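Local coordinates for penicillin-binding protein PbpB (PDB 6KGU), which synthesises cross-linked peptidoglycan from lipid intermediates for the mycobacterial cell wall and is inactivated by beta-lactam antibiotics, at residues S132-N136 with Q202-Q206; P287-V293 with V312-T318; R447-Q451 with P556-Q560. The contacts are given in a common frame with arbitrary orientation. Numbering follows the deposited sequence.

Overall arrangement
The three contacts follow one another along the chain, each closing before the next opens. Interaction 1 joins the start of helix 135-138 to helix 199-216 and lies apart: its centre is about 42 Å from that of interaction 2, on the opposite side of the chain's centre, and about 34 Å from that of interaction 3. Interactions 2 and 3 have centres about 12 Å apart and touch. Thr316 OG1 lies 2.7 Å from Val558 O and Thr316 N lies 3.0 Å from Leu559 O, both probable hydrogen bonds, while Thr318 packs on Ala448. Interaction 1 thus ties the dimerisation domain to the transpeptidase domain, whereas interactions 2 and 3 join the C-terminal tail to the transpeptidase domain.

Interaction 1. Residues S132-N136 with Q202-Q206; sequences SLAAN and QFYVQ
Ser132 to Ala135 form a type II beta turn that runs into helix 135-138, with Leu133 at phi/psi -58/121° and Ala134 in the left-handed region at 53/27°. The turn is closed by Ala135 N to Ser132 O (2.9 Å), and Ala134 is the helix N-cap residue. Residues 202-206 are a regular part of helix 199-216. The CA atoms of Leu133 and Phe203 lie 6.5 Å apart, those of Ala134 and Gln202 6.9 Å.

Gln206, extended with chi1 and chi2 both t, points its amide into the turn and meets one acceptor and one donor of the turn backbone: NE2 donates to Ser132 O at 3.1 Å, and OE1 accepts from Ala134 N at 2.8 Å, both nearly linear. Gln202 (chi1 t, chi2 p) folds back so that its NE2 donates to Gln206 OE1 at 3.1 Å; the same NE2 also bonds Met236 O on strand 233-238, as does Asn136 ND2. Water 1 is 3.0 Å from Ser132 OG and receives a weak bond from Gln206 NE2 at 3.3 Å.

Leu133 (chi1 t, chi2 p) rests CD1 3.6 Å from Gln202 CG and Phe203 CA and 3.9 Å from Phe203 CB. Val205 packs on Ala223 and Val225 of strand 220-227. Gln206 thus joins a type II turn of the PBP dimerisation domain to helix 199-216, which packs on the antiparallel sheet of the transpeptidase domain.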
ATOM      1  N   SER A 132     -14.731  -4.568  14.950  1.00 35.74           N
ATOM      2  CA  SER A 132     -13.998  -4.885  13.732  1.00 32.74           C
ATOM      3  C   SER A 132     -12.747  -4.026  13.540  1.00 28.57           C
ATOM      4  O   SER A 132     -11.976  -4.295  12.611  1.00 31.67           O
ATOM      5  CB  SER A 132     -14.923  -4.730  12.514  1.00 27.60           C
ATOM      6  OG  SER A 132     -15.185  -3.361  12.272  1.00 30.84           O
ATOM      7  N   LEU A 133     -12.514  -3.019  14.379  1.00 29.60           N
ATOM      8  CA  LEU A 133     -11.418  -2.082  14.123  1.00 30.92           C
ATOM      9  C   LEU A 133     -10.072  -2.805  14.025  1.00 32.49           C
ATOM     10  O   LEU A 133      -9.635  -3.470  14.972  1.00 30.70           O
ATOM     11  CB  LEU A 133     -11.356  -1.021  15.217  1.00 29.37           C
ATOM     12  CG  LEU A 133     -10.205  -0.006  15.101  1.00 29.21           C
ATOM     13  CD1 LEU A 133     -10.414   0.885  13.889  1.00 25.27           C
ATOM     14  CD2 LEU A 133     -10.089   0.869  16.362  1.00 31.49           C
ATOM     15  N   ALA A 134      -9.411  -2.665  12.875  1.00 31.19           N
ATOM     16  CA  ALA A 134      -8.120  -3.313  12.630  1.00 30.06           C
ATOM     17  C   ALA A 134      -8.172  -4.820  12.894  1.00 28.77           C
ATOM     18  O   ALA A 134      -7.154  -5.435  13.213  1.00 27.79           O
ATOM     19  CB  ALA A 134      -7.005  -2.667  13.468  1.00 26.87           C
ATOM     20  N   ALA A 135      -9.353  -5.439  12.753  1.00 26.68           N
ATOM     21  CA  ALA A 135      -9.435  -6.877  12.988  1.00 27.70           C
ATOM     22  C   ALA A 135      -8.689  -7.672  11.934  1.00 27.94           C
ATOM     23  O   ALA A 135      -8.302  -8.813  12.200  1.00 30.95           O
ATOM     24  CB  ALA A 135     -10.893  -7.346  13.031  1.00 29.73           C
ATOM     25  N   ASN A 136      -8.488  -7.100  10.743  1.00 25.06           N
ATOM     26  CA  ASN A 136      -7.667  -7.774   9.731  1.00 29.44           C
ATOM     27  C   ASN A 136      -6.252  -8.032  10.240  1.00 28.01           C
ATOM     28  O   ASN A 136      -5.616  -9.026   9.855  1.00 27.02           O
ATOM     29  CB  ASN A 136      -7.623  -6.922   8.452  1.00 28.49           C
ATOM     30  CG  ASN A 136      -7.303  -5.456   8.734  1.00 29.18           C
ATOM     31  OD1 ASN A 136      -7.956  -4.799   9.561  1.00 26.92           O
ATOM     32  ND2 ASN A 136      -6.276  -4.946   8.065  1.00 28.05           N
ATOM     33  N   GLN A 202      -6.520   4.654  11.724  1.00 27.06           N
ATOM     34  CA  GLN A 202      -7.084   3.382  11.280  1.00 22.94           C
ATOM     35  C   GLN A 202      -8.599   3.456  11.184  1.00 24.79           C
ATOM     36  O   GLN A 202      -9.185   3.015  10.196  1.00 27.77           O
ATOM     37  CB  GLN A 202      -6.669   2.249  12.227  1.00 28.02           C
ATOM     38  CG  GLN A 202      -7.356   0.907  11.931  1.00 23.20           C
ATOM     39  CD  GLN A 202      -6.723   0.187  10.760  1.00 29.71           C
ATOM     40  OE1 GLN A 202      -5.561   0.422  10.452  1.00 26.05           O
ATOM     41  NE2 GLN A 202      -7.478  -0.712  10.108  1.00 26.23           N
ATOM     42  N   PHE A 203      -9.254   4.021  12.208  1.00 29.28           N
ATOM     43  CA  PHE A 203     -10.712   4.065  12.211  1.00 27.16           C
ATOM     44  C   PHE A 203     -11.235   4.864  11.025  1.00 26.50           C
ATOM     45  O   PHE A 203     -12.186   4.447  10.348  1.00 25.91           O
ATOM     46  CB  PHE A 203     -11.231   4.657  13.532  1.00 30.94           C
ATOM     47  CG  PHE A 203     -12.733   4.663  13.633  1.00 34.05           C
ATOM     48  CD1 PHE A 203     -13.442   3.469  13.691  1.00 38.05           C
ATOM     49  CD2 PHE A 203     -13.435   5.853  13.671  1.00 43.29           C
ATOM     50  CE1 PHE A 203     -14.823   3.460  13.785  1.00 46.23           C
ATOM     51  CE2 PHE A 203     -14.820   5.853  13.767  1.00 45.50           C
ATOM     52  CZ  PHE A 203     -15.517   4.657  13.823  1.00 38.13           C
ATOM     53  N   TYR A 204     -10.626   6.023  10.753  1.00 26.32           N
ATOM     54  CA  TYR A 204     -11.089   6.842   9.633  1.00 27.22           C
ATOM     55  C   TYR A 204     -10.831   6.133   8.306  1.00 29.33           C
ATOM     56  O   TYR A 204     -11.707   6.068   7.435  1.00 29.78           O
ATOM     57  CB  TYR A 204     -10.390   8.207   9.654  1.00 25.73           C
ATOM     58  CG  TYR A 204     -10.921   9.175   8.625  1.00 24.57           C
ATOM     59  CD1 TYR A 204     -12.065   9.929   8.873  1.00 28.68           C
ATOM     60  CD2 TYR A 204     -10.280   9.343   7.412  1.00 29.34           C
ATOM     61  CE1 TYR A 204     -12.571  10.816   7.920  1.00 32.02           C
ATOM     62  CE2 TYR A 204     -10.763  10.228   6.457  1.00 31.81           C
ATOM     63  CZ  TYR A 204     -11.913  10.957   6.716  1.00 35.70           C
ATOM     64  OH  TYR A 204     -12.381  11.828   5.756  1.00 39.05           O
ATOM     65  N   VAL A 205      -9.620   5.601   8.133  1.00 24.88           N
ATOM     66  CA  VAL A 205      -9.290   4.923   6.879  1.00 23.01           C
ATOM     67  C   VAL A 205     -10.188   3.704   6.677  1.00 23.20           C
ATOM     68  O   VAL A 205     -10.705   3.479   5.581  1.00 28.92           O
ATOM     69  CB  VAL A 205      -7.797   4.554   6.860  1.00 29.06           C
ATOM     70  CG1 VAL A 205      -7.473   3.633   5.657  1.00 24.10           C
ATOM     71  CG2 VAL A 205      -6.949   5.847   6.812  1.00 29.90           C
ATOM     72  N   GLN A 206     -10.425   2.926   7.739  1.00 29.40           N
ATOM     73  CA  GLN A 206     -11.225   1.706   7.597  1.00 25.69           C
ATOM     74  C   GLN A 206     -12.658   2.027   7.192  1.00 24.62           C
ATOM     75  O   GLN A 206     -13.237   1.347   6.337  1.00 25.66           O
ATOM     76  CB  GLN A 206     -11.192   0.899   8.905  1.00 22.46           C
ATOM     77  CG  GLN A 206     -11.816  -0.503   8.800  1.00 21.95           C
ATOM     78  CD  GLN A 206     -11.471  -1.402   9.987  1.00 28.90           C
ATOM     79  OE1 GLN A 206     -10.438  -1.223  10.648  1.00 29.06           O
ATOM     80  NE2 GLN A 206     -12.355  -2.358  10.281  1.00 27.38           N
TER
HETATM   81  O   HOH W   1     -15.583  -2.030   9.666  1.00 45.08           O

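Interaction 2. Residues P287-V293 with V312-T318; sequences PDEVLQV and VMPYTTT
In the transpeptidase domain, two isolated backbone bridges between extended segments that run in opposite directions lead the chain into helix 317-323, just after which comes the probable SxN motif. Across residues 287-293 and 312-318 the CA atoms are 4.4 Å apart for Val290 and Thr316 and 5.1 Å for Val293 and Met313, an antiparallel hydrogen-bonded pair.

In that pair, Val293 N to Met313 O and Met313 N to Val293 O are both 2.9 Å. Val290 and Thr316 are flanked by Leu291 N to Tyr315 O (2.8 Å) and Thr317 N to Glu289 O (3.0 Å). Between the two bridges, Pro314 centres an inverse gamma turn, closed by a weak bond from Tyr315 N to Met313 O of 2.9 Å. CA-H...O contacts add Pro314 CA to Leu291 O at 3.2 Å and Thr316 CA to Glu289 O at 3.1 Å. At the helical end, Pro287 O accepts from both Thr318 N (3.0 Å) and Thr318 OG1 (2.9 Å; chi1 m).

Val290 CG1 meets Pro314 CB at 4.1 Å on one face. On the other, Val293 places CB 3.8 Å from Tyr315 CD2, and Leu291 CD1 lies 3.5 Å from Thr317 OG1, a hydroxyl bonded to Ser285. Leu291 also packs on Leu332 of helix 326-336. Glu289 OE1 is hydrogen-bonded to Ser285 OG, while OE2 forms a salt bridge with Arg335. Thr316 (chi1 p) turns OG1 to Val558 O and to Gly319 N, capping it as the N-cap of the transpeptidase-domain helix that leads to the probable SxN motif.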
ATOM      1  N   PRO A 287      12.726  16.182 -16.005  1.00 28.03           N
ATOM      2  CA  PRO A 287      11.266  16.361 -16.023  1.00 25.66           C
ATOM      3  C   PRO A 287      10.760  17.172 -17.194  1.00 31.59           C
ATOM      4  O   PRO A 287       9.664  16.894 -17.694  1.00 28.45           O
ATOM      5  CB  PRO A 287      10.976  17.081 -14.693  1.00 35.27           C
ATOM      6  CG  PRO A 287      12.101  16.692 -13.808  1.00 35.99           C
ATOM      7  CD  PRO A 287      13.311  16.571 -14.708  1.00 30.38           C
ATOM      8  N   ASP A 288      11.521  18.162 -17.653  1.00 31.28           N
ATOM      9  CA  ASP A 288      11.061  19.069 -18.687  1.00 32.09           C
ATOM     10  C   ASP A 288      11.557  18.692 -20.084  1.00 33.75           C
ATOM     11  O   ASP A 288      11.322  19.449 -21.028  1.00 30.32           O
ATOM     12  CB  ASP A 288      11.487  20.495 -18.344  1.00 38.05           C
ATOM     13  CG  ASP A 288      12.985  20.677 -18.430  1.00 52.94           C
ATOM     14  OD1 ASP A 288      13.717  19.742 -18.018  1.00 53.37           O
ATOM     15  OD2 ASP A 288      13.433  21.742 -18.919  1.00 67.02           O
ATOM     16  N   GLU A 289      12.222  17.545 -20.251  1.00 32.23           N
ATOM     17  CA  GLU A 289      12.592  17.119 -21.597  1.00 27.01           C
ATOM     18  C   GLU A 289      11.330  16.936 -22.443  1.00 28.66           C
ATOM     19  O   GLU A 289      10.409  16.217 -22.046  1.00 30.32           O
ATOM     20  CB  GLU A 289      13.402  15.815 -21.567  1.00 30.42           C
ATOM     21  CG  GLU A 289      13.750  15.321 -22.991  1.00 35.27           C
ATOM     22  CD  GLU A 289      14.509  13.990 -23.050  1.00 29.72           C
ATOM     23  OE1 GLU A 289      14.928  13.469 -21.996  1.00 31.48           O
ATOM     24  OE2 GLU A 289      14.663  13.456 -24.169  1.00 32.79           O
ATOM     25  N   VAL A 290      11.274  17.619 -23.580  1.00 26.79           N
ATOM     26  CA  VAL A 290      10.198  17.439 -24.556  1.00 29.82           C
ATOM     27  C   VAL A 290      10.469  16.167 -25.356  1.00 35.77           C
ATOM     28  O   VAL A 290      11.481  16.065 -26.055  1.00 28.00           O
ATOM     29  CB  VAL A 290      10.090  18.661 -25.483  1.00 34.40           C
ATOM     30  CG1 VAL A 290       8.961  18.462 -26.516  1.00 31.47           C
ATOM     31  CG2 VAL A 290       9.873  19.944 -24.638  1.00 30.77           C
ATOM     32  N   LEU A 291       9.566  15.192 -25.253  1.00 32.59           N
ATOM     33  CA  LEU A 291       9.670  13.955 -26.005  1.00 33.24           C
ATOM     34  C   LEU A 291       8.762  14.006 -27.234  1.00 34.52           C
ATOM     35  O   LEU A 291       8.021  14.960 -27.448  1.00 31.23           O
ATOM     36  CB  LEU A 291       9.317  12.773 -25.110  1.00 38.27           C
ATOM     37  CG  LEU A 291      10.076  12.785 -23.784  1.00 38.23           C
ATOM     38  CD1 LEU A 291       9.367  11.900 -22.770  1.00 34.78           C
ATOM     39  CD2 LEU A 291      11.509  12.326 -23.995  1.00 35.54           C
ATOM     40  N   GLN A 292       8.834  12.959 -28.054  1.00 30.34           N
ATOM     41  CA  GLN A 292       7.940  12.759 -29.189  1.00 34.69           C
ATOM     42  C   GLN A 292       7.341  11.367 -29.035  1.00 35.44           C
ATOM     43  O   GLN A 292       8.039  10.365 -29.223  1.00 33.04           O
ATOM     44  CB  GLN A 292       8.680  12.894 -30.524  1.00 29.54           C
ATOM     45  CG  GLN A 292       9.407  14.238 -30.726  1.00 30.05           C
ATOM     46  CD  GLN A 292       8.470  15.432 -30.559  1.00 39.07           C
ATOM     47  OE1 GLN A 292       7.337  15.422 -31.033  1.00 34.33           O
ATOM     48  NE2 GLN A 292       8.943  16.465 -29.860  1.00 39.02           N
ATOM     49  N   VAL A 293       6.061  11.297 -28.685  1.00 32.38           N
ATOM     50  CA  VAL A 293       5.481  10.031 -28.248  1.00 33.38           C
ATOM     51  C   VAL A 293       4.411   9.609 -29.257  1.00 31.26           C
ATOM     52  O   VAL A 293       3.352  10.244 -29.342  1.00 30.16           O
ATOM     53  CB  VAL A 293       4.911  10.148 -26.828  1.00 32.85           C
ATOM     54  CG1 VAL A 293       4.421   8.785 -26.307  1.00 28.26           C
ATOM     55  CG2 VAL A 293       5.986  10.753 -25.889  1.00 30.81           C
ATOM     56  N   VAL A 312       1.831  11.513 -32.944  1.00 35.81           N
ATOM     57  CA  VAL A 312       3.025  11.913 -32.208  1.00 37.93           C
ATOM     58  C   VAL A 312       2.709  13.151 -31.385  1.00 37.77           C
ATOM     59  O   VAL A 312       2.318  14.193 -31.926  1.00 42.02           O
ATOM     60  CB  VAL A 312       4.196  12.143 -33.158  1.00 34.99           C
ATOM     61  CG1 VAL A 312       5.388  12.689 -32.374  1.00 33.77           C
ATOM     62  CG2 VAL A 312       4.565  10.834 -33.828  1.00 36.77           C
ATOM     63  N   MET A 313       2.854  13.038 -30.070  1.00 35.45           N
ATOM     64  CA  MET A 313       2.578  14.117 -29.135  1.00 36.36           C
ATOM     65  C   MET A 313       3.851  14.593 -28.447  1.00 36.83           C
ATOM     66  O   MET A 313       4.665  13.771 -28.008  1.00 31.61           O
ATOM     67  CB  MET A 313       1.579  13.667 -28.068  1.00 34.11           C
ATOM     68  CG  MET A 313       0.146  13.522 -28.570  1.00 41.53           C
ATOM     69  SD  MET A 313      -0.608  15.133 -28.863  1.00 50.90           S
ATOM     70  CE  MET A 313      -0.267  15.375 -30.574  1.00 39.80           C
ATOM     71  N   PRO A 314       4.029  15.937 -28.305  1.00 33.71           N
ATOM     72  CA  PRO A 314       5.173  16.497 -27.560  1.00 35.26           C
ATOM     73  C   PRO A 314       4.957  16.461 -26.048  1.00 33.95           C
ATOM     74  O   PRO A 314       4.967  17.490 -25.367  1.00 30.10           O
ATOM     75  CB  PRO A 314       5.245  17.928 -28.109  1.00 30.38           C
ATOM     76  CG  PRO A 314       3.774  18.277 -28.362  1.00 32.25           C
ATOM     77  CD  PRO A 314       3.121  16.983 -28.812  1.00 34.47           C
ATOM     78  N   TYR A 315       4.724  15.260 -25.508  1.00 31.96           N
ATOM     79  CA  TYR A 315       4.669  15.109 -24.061  1.00 33.62           C
ATOM     80  C   TYR A 315       6.052  15.360 -23.474  1.00 33.34           C
ATOM     81  O   TYR A 315       7.063  14.920 -24.020  1.00 30.45           O
ATOM     82  CB  TYR A 315       4.189  13.704 -23.669  1.00 32.53           C
ATOM     83  CG  TYR A 315       2.803  13.348 -24.174  1.00 34.21           C
ATOM     84  CD1 TYR A 315       1.783  14.294 -24.202  1.00 37.55           C
ATOM     85  CD2 TYR A 315       2.520  12.065 -24.630  1.00 34.88           C
ATOM     86  CE1 TYR A 315       0.517  13.967 -24.678  1.00 42.63           C
ATOM     87  CE2 TYR A 315       1.263  11.734 -25.109  1.00 36.80           C
ATOM     88  CZ  TYR A 315       0.269  12.686 -25.132  1.00 38.76           C
ATOM     89  OH  TYR A 315      -0.978  12.352 -25.610  1.00 46.02           O
ATOM     90  N   THR A 316       6.097  16.078 -22.364  1.00 23.73           N
ATOM     91  CA  THR A 316       7.319  16.086 -21.585  1.00 24.73           C
ATOM     92  C   THR A 316       7.458  14.760 -20.845  1.00 29.89           C
ATOM     93  O   THR A 316       6.520  13.965 -20.758  1.00 30.72           O
ATOM     94  CB  THR A 316       7.334  17.227 -20.570  1.00 27.65           C
ATOM     95  OG1 THR A 316       6.215  17.081 -19.686  1.00 27.14           O
ATOM     96  CG2 THR A 316       7.291  18.599 -21.276  1.00 26.92           C
ATOM     97  N   THR A 317       8.650  14.526 -20.299  1.00 29.69           N
ATOM     98  CA  THR A 317       8.833  13.401 -19.393  1.00 29.18           C
ATOM     99  C   THR A 317       7.823  13.465 -18.251  1.00 31.73           C
ATOM    100  O   THR A 317       7.171  12.467 -17.916  1.00 27.80           O
ATOM    101  CB  THR A 317      10.273  13.405 -18.883  1.00 27.94           C
ATOM    102  OG1 THR A 317      11.141  13.109 -19.983  1.00 30.21           O
ATOM    103  CG2 THR A 317      10.477  12.394 -17.781  1.00 27.27           C
ATOM    104  N   THR A 318       7.658  14.651 -17.664  1.00 31.44           N
ATOM    105  CA  THR A 318       6.607  14.850 -16.662  1.00 30.10           C
ATOM    106  C   THR A 318       5.243  14.417 -17.191  1.00 29.25           C
ATOM    107  O   THR A 318       4.527  13.648 -16.538  1.00 30.37           O
ATOM    108  CB  THR A 318       6.604  16.318 -16.225  1.00 28.26           C
ATOM    109  OG1 THR A 318       7.793  16.566 -15.464  1.00 34.28           O
ATOM    110  CG2 THR A 318       5.379  16.658 -15.366  1.00 27.34           C
TER

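Interaction 3. Residues R447-Q451 with P556-Q560; sequences RAVVQ and PLVLQ
Gln451 makes the polar part of this contact. With chi1 and chi2 both t and chi3 at -70°, its side chain stretches out beyond 447-449, which have helical phi/psi, and presents its amide to Leu557. OE1 accepts from Leu557 N at 3.0 Å, and NE2 donates to Leu557 O at 2.9 Å, so a side-chain amide engages both polar groups of one extended residue (-70/148°), as a neighbouring beta strand would. NE2 also donates to Gln458 O. The segment follows helix 436-445 and borders strand 473-483 of the transpeptidase sheet, where Val449 touches Lys475 of a probable KTG motif; the C-terminal segment 556-560 lies along its other side.

Ala448 and Leu557 have the nearest CA atoms, 6.2 Å apart. Leu557 (chi1 m, chi2 p) places CD2 3.9 Å from Ala448 CB and 4.0 Å from Arg447 CB. Leu559, also m and p, puts CD1 3.8 Å from Ala448 CB and 3.7 Å from Gln451 NE2.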
ATOM      1  N   ARG A 447       3.482  15.278  -9.017  1.00 25.20           N
ATOM      2  CA  ARG A 447       2.463  16.307  -8.803  1.00 31.60           C
ATOM      3  C   ARG A 447       1.626  16.524 -10.057  1.00 34.71           C
ATOM      4  O   ARG A 447       0.459  16.925  -9.968  1.00 29.78           O
ATOM      5  CB  ARG A 447       3.101  17.639  -8.384  1.00 30.03           C
ATOM      6  CG  ARG A 447       3.698  17.648  -6.982  1.00 29.34           C
ATOM      7  CD  ARG A 447       4.401  18.986  -6.698  1.00 35.16           C
ATOM      8  NE  ARG A 447       3.479  20.120  -6.716  1.00 33.06           N
ATOM      9  CZ  ARG A 447       3.854  21.402  -6.736  1.00 37.98           C
ATOM     10  NH1 ARG A 447       5.145  21.742  -6.740  1.00 33.77           N
ATOM     11  NH2 ARG A 447       2.936  22.350  -6.749  1.00 38.00           N
ATOM     12  N   ALA A 448       2.202  16.262 -11.234  1.00 26.61           N
ATOM     13  CA  ALA A 448       1.461  16.449 -12.478  1.00 29.87           C
ATOM     14  C   ALA A 448       0.243  15.536 -12.563  1.00 30.95           C
ATOM     15  O   ALA A 448      -0.754  15.888 -13.205  1.00 29.66           O
ATOM     16  CB  ALA A 448       2.384  16.200 -13.673  1.00 32.56           C
ATOM     17  N   VAL A 449       0.304  14.365 -11.924  1.00 27.78           N
ATOM     18  CA  VAL A 449      -0.801  13.418 -11.995  1.00 25.02           C
ATOM     19  C   VAL A 449      -2.071  14.013 -11.394  1.00 30.01           C
ATOM     20  O   VAL A 449      -3.180  13.760 -11.882  1.00 30.28           O
ATOM     21  CB  VAL A 449      -0.397  12.104 -11.297  1.00 28.68           C
ATOM     22  CG1 VAL A 449      -1.634  11.229 -10.998  1.00 30.78           C
ATOM     23  CG2 VAL A 449       0.637  11.339 -12.151  1.00 26.57           C
ATOM     24  N   VAL A 450      -1.942  14.831 -10.350  1.00 28.64           N
ATOM     25  CA  VAL A 450      -3.116  15.383  -9.679  1.00 33.80           C
ATOM     26  C   VAL A 450      -3.410  16.805 -10.131  1.00 36.12           C
ATOM     27  O   VAL A 450      -4.286  17.463  -9.559  1.00 32.66           O
ATOM     28  CB  VAL A 450      -2.974  15.318  -8.148  1.00 30.80           C
ATOM     29  CG1 VAL A 450      -2.685  13.887  -7.708  1.00 36.71           C
ATOM     30  CG2 VAL A 450      -1.876  16.266  -7.673  1.00 30.00           C
ATOM     31  N   GLN A 451      -2.717  17.291 -11.158  1.00 31.01           N
ATOM     32  CA  GLN A 451      -2.935  18.647 -11.629  1.00 33.75           C
ATOM     33  C   GLN A 451      -4.154  18.725 -12.533  1.00 34.31           C
ATOM     34  O   GLN A 451      -4.345  17.902 -13.435  1.00 35.45           O
ATOM     35  CB  GLN A 451      -1.706  19.166 -12.374  1.00 34.83           C
ATOM     36  CG  GLN A 451      -1.919  20.525 -13.052  1.00 41.32           C
ATOM     37  CD  GLN A 451      -0.611  21.138 -13.508  1.00 35.62           C
ATOM     38  OE1 GLN A 451       0.200  21.563 -12.687  1.00 40.42           O
ATOM     39  NE2 GLN A 451      -0.386  21.159 -14.812  1.00 34.74           N
ATOM     40  N   PRO A 556       2.110  26.147 -12.862  1.00 47.59           N
ATOM     41  CA  PRO A 556       1.611  24.837 -13.310  1.00 46.64           C
ATOM     42  C   PRO A 556       2.691  24.032 -14.027  1.00 49.44           C
ATOM     43  O   PRO A 556       3.475  24.565 -14.815  1.00 46.43           O
ATOM     44  CB  PRO A 556       0.462  25.196 -14.264  1.00 51.84           C
ATOM     45  CG  PRO A 556       0.081  26.613 -13.922  1.00 53.75           C
ATOM     46  CD  PRO A 556       1.338  27.270 -13.430  1.00 51.52           C
ATOM     47  N   LEU A 557       2.729  22.735 -13.744  1.00 44.47           N
ATOM     48  CA  LEU A 557       3.664  21.856 -14.435  1.00 36.74           C
ATOM     49  C   LEU A 557       3.242  21.703 -15.888  1.00 34.87           C
ATOM     50  O   LEU A 557       2.051  21.735 -16.223  1.00 37.86           O
ATOM     51  CB  LEU A 557       3.722  20.484 -13.751  1.00 39.34           C
ATOM     52  CG  LEU A 557       4.125  20.388 -12.267  1.00 43.96           C
ATOM     53  CD1 LEU A 557       3.027  20.854 -11.302  1.00 46.76           C
ATOM     54  CD2 LEU A 557       4.531  18.973 -11.900  1.00 38.59           C
ATOM     55  N   VAL A 558       4.225  21.538 -16.766  1.00 38.46           N
ATOM     56  CA  VAL A 558       3.964  21.343 -18.186  1.00 37.65           C
ATOM     57  C   VAL A 558       4.079  19.860 -18.512  1.00 39.63           C
ATOM     58  O   VAL A 558       5.165  19.266 -18.409  1.00 32.14           O
ATOM     59  CB  VAL A 558       4.910  22.172 -19.062  1.00 42.64           C
ATOM     60  CG1 VAL A 558       4.599  21.893 -20.520  1.00 37.95           C
ATOM     61  CG2 VAL A 558       4.760  23.666 -18.735  1.00 40.13           C
ATOM     62  N   LEU A 559       2.959  19.280 -18.936  1.00 33.13           N
ATOM     63  CA  LEU A 559       2.862  17.889 -19.354  1.00 31.75           C
ATOM     64  C   LEU A 559       2.937  17.727 -20.860  1.00 34.86           C
ATOM     65  O   LEU A 559       3.333  16.661 -21.352  1.00 27.42           O
ATOM     66  CB  LEU A 559       1.538  17.277 -18.874  1.00 29.27           C
ATOM     67  CG  LEU A 559       1.262  17.066 -17.376  1.00 34.23           C
ATOM     68  CD1 LEU A 559       1.233  18.382 -16.592  1.00 32.66           C
ATOM     69  CD2 LEU A 559      -0.065  16.300 -17.196  1.00 30.99           C
ATOM     70  N   GLN A 560       2.551  18.768 -21.589  1.00 33.71           N
ATOM     71  CA  GLN A 560       2.463  18.730 -23.039  1.00 40.69           C
ATOM     72  C   GLN A 560       2.982  20.063 -23.551  1.00 40.75           C
ATOM     73  O   GLN A 560       2.483  21.117 -23.147  1.00 38.10           O
ATOM     74  CB  GLN A 560       1.018  18.494 -23.472  1.00 40.87           C
ATOM     75  CG  GLN A 560       0.798  18.213 -24.922  1.00 44.19           C
ATOM     76  CD  GLN A 560      -0.680  17.999 -25.223  1.00 49.91           C
ATOM     77  OE1 GLN A 560      -1.380  17.291 -24.496  1.00 51.41           O
ATOM     78  NE2 GLN A 560      -1.163  18.629 -26.288  1.00 50.04           N
TER